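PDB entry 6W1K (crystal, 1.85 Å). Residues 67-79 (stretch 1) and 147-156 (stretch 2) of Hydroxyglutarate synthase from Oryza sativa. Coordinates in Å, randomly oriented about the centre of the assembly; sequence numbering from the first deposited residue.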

# COMPACT_ATOMS: atom_id res chain seq x y z
N VAL A 67 -6.06 16.38 7.11
CA VAL A 67 -6.25 17.75 7.57
C VAL A 67 -5.83 18.70 6.46
O VAL A 67 -4.86 18.44 5.73
CB VAL A 67 -5.48 18.00 8.89
CG1 VAL A 67 -3.96 17.95 8.69
CG2 VAL A 67 -5.87 19.32 9.49
N ASP A 68 -6.59 19.78 6.31
CA ASP A 68 -6.25 20.90 5.41
C ASP A 68 -5.95 20.42 3.99
O ASP A 68 -5.08 20.94 3.30
CB ASP A 68 -5.06 21.70 5.94
CG ASP A 68 -5.36 22.39 7.28
OD1 ASP A 68 -4.38 22.72 7.99
OD2 ASP A 68 -6.55 22.59 7.62
N GLY A 69 -6.72 19.44 3.54
CA GLY A 69 -6.56 18.92 2.20
C GLY A 69 -5.36 18.03 1.96
O GLY A 69 -5.09 17.70 0.81
N TYR A 70 -4.62 17.65 3.00
CA TYR A 70 -3.44 16.78 2.84
C TYR A 70 -3.80 15.30 2.84
O TYR A 70 -2.90 14.44 2.76
CB TYR A 70 -2.41 17.12 3.94
CG TYR A 70 -1.48 18.24 3.49
CD1 TYR A 70 -1.89 19.57 3.52
CD2 TYR A 70 -0.23 17.96 2.93
CE1 TYR A 70 -1.08 20.58 3.03
CE2 TYR A 70 0.59 18.97 2.43
CZ TYR A 70 0.15 20.26 2.47
OH TYR A 70 0.99 21.24 1.98
N GLY A 71 -5.08 14.97 2.91
CA GLY A 71 -5.54 13.60 3.11
C GLY A 71 -5.72 12.81 1.83
O GLY A 71 -5.03 13.02 0.84
N ILE A 72 -6.66 11.87 1.88
CA ILE A 72 -6.87 10.95 0.77
C ILE A 72 -7.02 11.72 -0.55
O ILE A 72 -6.44 11.33 -1.57
CB ILE A 72 -8.09 10.07 1.04
CG1 ILE A 72 -7.82 9.13 2.21
CG2 ILE A 72 -8.44 9.25 -0.19
CD1 ILE A 72 -9.07 8.53 2.78
N LYS A 73 -7.76 12.83 -0.54
CA LYS A 73 -8.05 13.52 -1.78
C LYS A 73 -6.79 14.05 -2.47
O LYS A 73 -6.80 14.23 -3.70
CB LYS A 73 -9.03 14.64 -1.51
CG LYS A 73 -8.49 15.71 -0.59
CD LYS A 73 -9.37 16.96 -0.59
CE LYS A 73 -10.43 16.89 0.47
NZ LYS A 73 -10.81 18.26 0.96
N SER A 74 -5.71 14.29 -1.71
CA SER A 74 -4.52 14.88 -2.29
C SER A 74 -3.83 13.92 -3.25
O SER A 74 -3.15 14.35 -4.19
CB SER A 74 -3.57 15.35 -1.18
OG SER A 74 -2.93 14.26 -0.53
N LEU A 75 -4.01 12.62 -3.04
CA LEU A 75 -3.53 11.62 -4.00
C LEU A 75 -4.63 11.08 -4.89
O LEU A 75 -4.35 10.70 -6.03
CB LEU A 75 -2.91 10.44 -3.27
CG LEU A 75 -1.44 10.57 -2.91
CD1 LEU A 75 -1.14 9.41 -1.94
CD2 LEU A 75 -0.58 10.55 -4.15
N ALA A 76 -5.86 11.02 -4.39
CA ALA A 76 -6.89 10.32 -5.15
C ALA A 76 -7.14 10.98 -6.49
O ALA A 76 -7.47 10.30 -7.45
CB ALA A 76 -8.21 10.28 -4.40
N GLU A 77 -7.02 12.31 -6.56
CA GLU A 77 -7.30 13.04 -7.79
C GLU A 77 -6.36 12.63 -8.93
O GLU A 77 -6.76 12.61 -10.11
CB GLU A 77 -7.18 14.53 -7.52
CG GLU A 77 -7.82 15.43 -8.53
CD GLU A 77 -7.35 16.89 -8.40
OE1 GLU A 77 -7.42 17.60 -9.43
OE2 GLU A 77 -6.90 17.31 -7.30
N PHE A 78 -5.10 12.37 -8.62
CA PHE A 78 -4.20 11.83 -9.64
C PHE A 78 -4.75 10.54 -10.22
O PHE A 78 -4.86 10.40 -11.45
CB PHE A 78 -2.81 11.58 -9.05
CG PHE A 78 -1.91 10.78 -9.98
CD1 PHE A 78 -1.46 11.33 -11.17
CD2 PHE A 78 -1.55 9.49 -9.66
CE1 PHE A 78 -0.63 10.61 -12.04
CE2 PHE A 78 -0.73 8.75 -10.51
CZ PHE A 78 -0.29 9.30 -11.72
N PHE A 79 -5.09 9.58 -9.35
CA PHE A 79 -5.51 8.26 -9.83
C PHE A 79 -6.84 8.34 -10.57
O PHE A 79 -7.00 7.68 -11.61
CB PHE A 79 -5.56 7.23 -8.69
CG PHE A 79 -4.21 6.93 -8.14
CD1 PHE A 79 -3.31 6.15 -8.86
CD2 PHE A 79 -3.79 7.48 -6.93
CE1 PHE A 79 -2.07 5.90 -8.42
CE2 PHE A 79 -2.52 7.25 -6.50
CZ PHE A 79 -1.66 6.46 -7.24
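Stretch 2, residues 147-156: SGKGNKHATL

What anchors stretch 2 on stretch 1? The hydroxyl of Tyr70 is the centre of the direct polar contacts. Its ring reaches the turn around Gly148, and Tyr70 OH donates a hydrogen bond to Gly148 O at 2.8 Å. Ser147 OG lies 2.6 Å from Tyr70 OH; it and Gly148 O sit at the edge of the ring, near its plane. Gly148 leaves helical geometry with positive phi, and Gly150 N bonds back to Ser147 O at 2.9 Å, so the backbone curls around the hydroxyl.

How does water join the two backbones? Water 1 bridges them, 2.4 Å from Ser74 O and 2.6 Å from Asn151 O, with a weak bond from Ala154 N at 3.3 Å. Water 2 accepts from Thr155 N at 3.1 Å and gives a weak bond to Ser74 O at 3.5 Å. Farther out, water 3 lies 3.1 Å from both Glu77 OE2 and Lys152 O.

What conformation does stretch 2 adopt, and which way does it run? A short 3-10 segment spans Gly150 to Lys152; His153 takes the N-cap position, and a helix begins at Ala154. Stretch 1 passes from a type I' turn, Val67 to Tyr70, into its own helix. The two stretches advance in the same general sense: the CA atoms of Tyr70 and Asn151 are 5.2 Å apart, those of Leu75 and Ala154 5.9 Å.

Which side chains pack along this path? Asn151 CB sits over one face of the Tyr70 ring, 3.3 Å from its centroid, and lies 3.7 Å from Gly69 O. Next, Ala154 CB rests 3.5 Å from Ser74 O and 4.0 Å from Leu75 CD2. Thr155 closes the contact: its CG2 stands over a face of the Phe78 ring, 3.8 Å from the centroid, while Thr155 OG1 approaches Phe78 CB to 3.3 Å.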

# COMPACT_ATOMS: atom_id res chain seq x y z
N SER A 147 4.45 23.41 4.53
CA SER A 147 4.30 22.74 3.23
C SER A 147 3.57 23.58 2.21
O SER A 147 3.63 23.28 1.02
CB SER A 147 3.55 21.42 3.45
OG SER A 147 3.50 20.63 2.27
N GLY A 148 2.88 24.63 2.65
CA GLY A 148 2.13 25.46 1.71
C GLY A 148 1.13 24.65 0.90
O GLY A 148 0.34 23.86 1.43
N LYS A 149 1.20 24.81 -0.42
CA LYS A 149 0.33 24.08 -1.33
C LYS A 149 0.96 22.79 -1.83
O LYS A 149 0.57 22.28 -2.89
CB LYS A 149 -0.08 25.00 -2.48
CG LYS A 149 -1.04 26.09 -1.99
CD LYS A 149 -1.71 26.81 -3.16
CE LYS A 149 -2.62 27.95 -2.69
NZ LYS A 149 -3.85 27.41 -2.05
N GLY A 150 1.90 22.22 -1.07
CA GLY A 150 2.47 20.93 -1.43
C GLY A 150 1.42 19.84 -1.62
O GLY A 150 1.63 18.91 -2.40
N ASN A 151 0.29 19.95 -0.93
CA ASN A 151 -0.76 18.95 -1.05
C ASN A 151 -1.33 18.90 -2.46
O ASN A 151 -1.92 17.89 -2.85
CB ASN A 151 -1.92 19.26 -0.11
CG ASN A 151 -2.44 20.68 -0.30
OD1 ASN A 151 -1.70 21.65 -0.14
ND2 ASN A 151 -3.69 20.80 -0.70
N LYS A 152 -1.21 19.99 -3.22
CA LYS A 152 -1.67 19.98 -4.60
C LYS A 152 -0.72 19.25 -5.54
O LYS A 152 -1.02 19.14 -6.74
CB LYS A 152 -1.90 21.42 -5.10
CG LYS A 152 -2.96 22.17 -4.30
CD LYS A 152 -3.11 23.60 -4.77
CE LYS A 152 -4.02 23.73 -6.01
NZ LYS A 152 -4.19 25.17 -6.38
N HIS A 153 0.39 18.72 -5.03
CA HIS A 153 1.40 18.07 -5.88
C HIS A 153 1.93 16.85 -5.18
O HIS A 153 3.13 16.56 -5.21
CB HIS A 153 2.50 19.07 -6.25
CG HIS A 153 1.95 20.25 -6.97
ND1 HIS A 153 1.54 20.18 -8.28
CD2 HIS A 153 1.55 21.46 -6.51
CE1 HIS A 153 0.98 21.33 -8.63
NE2 HIS A 153 1.00 22.13 -7.57
N ALA A 154 1.01 16.09 -4.59
CA ALA A 154 1.41 14.92 -3.82
C ALA A 154 2.07 13.86 -4.69
O ALA A 154 2.96 13.15 -4.23
CB ALA A 154 0.19 14.31 -3.10
N THR A 155 1.64 13.74 -5.94
CA THR A 155 2.24 12.73 -6.81
C THR A 155 3.68 13.08 -7.19
O THR A 155 4.54 12.20 -7.24
CB THR A 155 1.37 12.57 -8.06
OG1 THR A 155 0.03 12.34 -7.61
CG2 THR A 155 1.82 11.41 -8.91
N LEU A 156 3.95 14.35 -7.46
CA LEU A 156 5.32 14.81 -7.64
C LEU A 156 6.17 14.47 -6.43
O LEU A 156 7.29 13.96 -6.57
CB LEU A 156 5.31 16.32 -7.88
CG LEU A 156 5.51 16.97 -9.23
CD1 LEU A 156 5.51 18.47 -8.96
CD2 LEU A 156 6.76 16.48 -9.84
O HOH W 1 -2.27 16.46 -5.02
O HOH W 2 -1.05 14.89 -6.92
O HOH W 3 -3.92 17.96 -6.59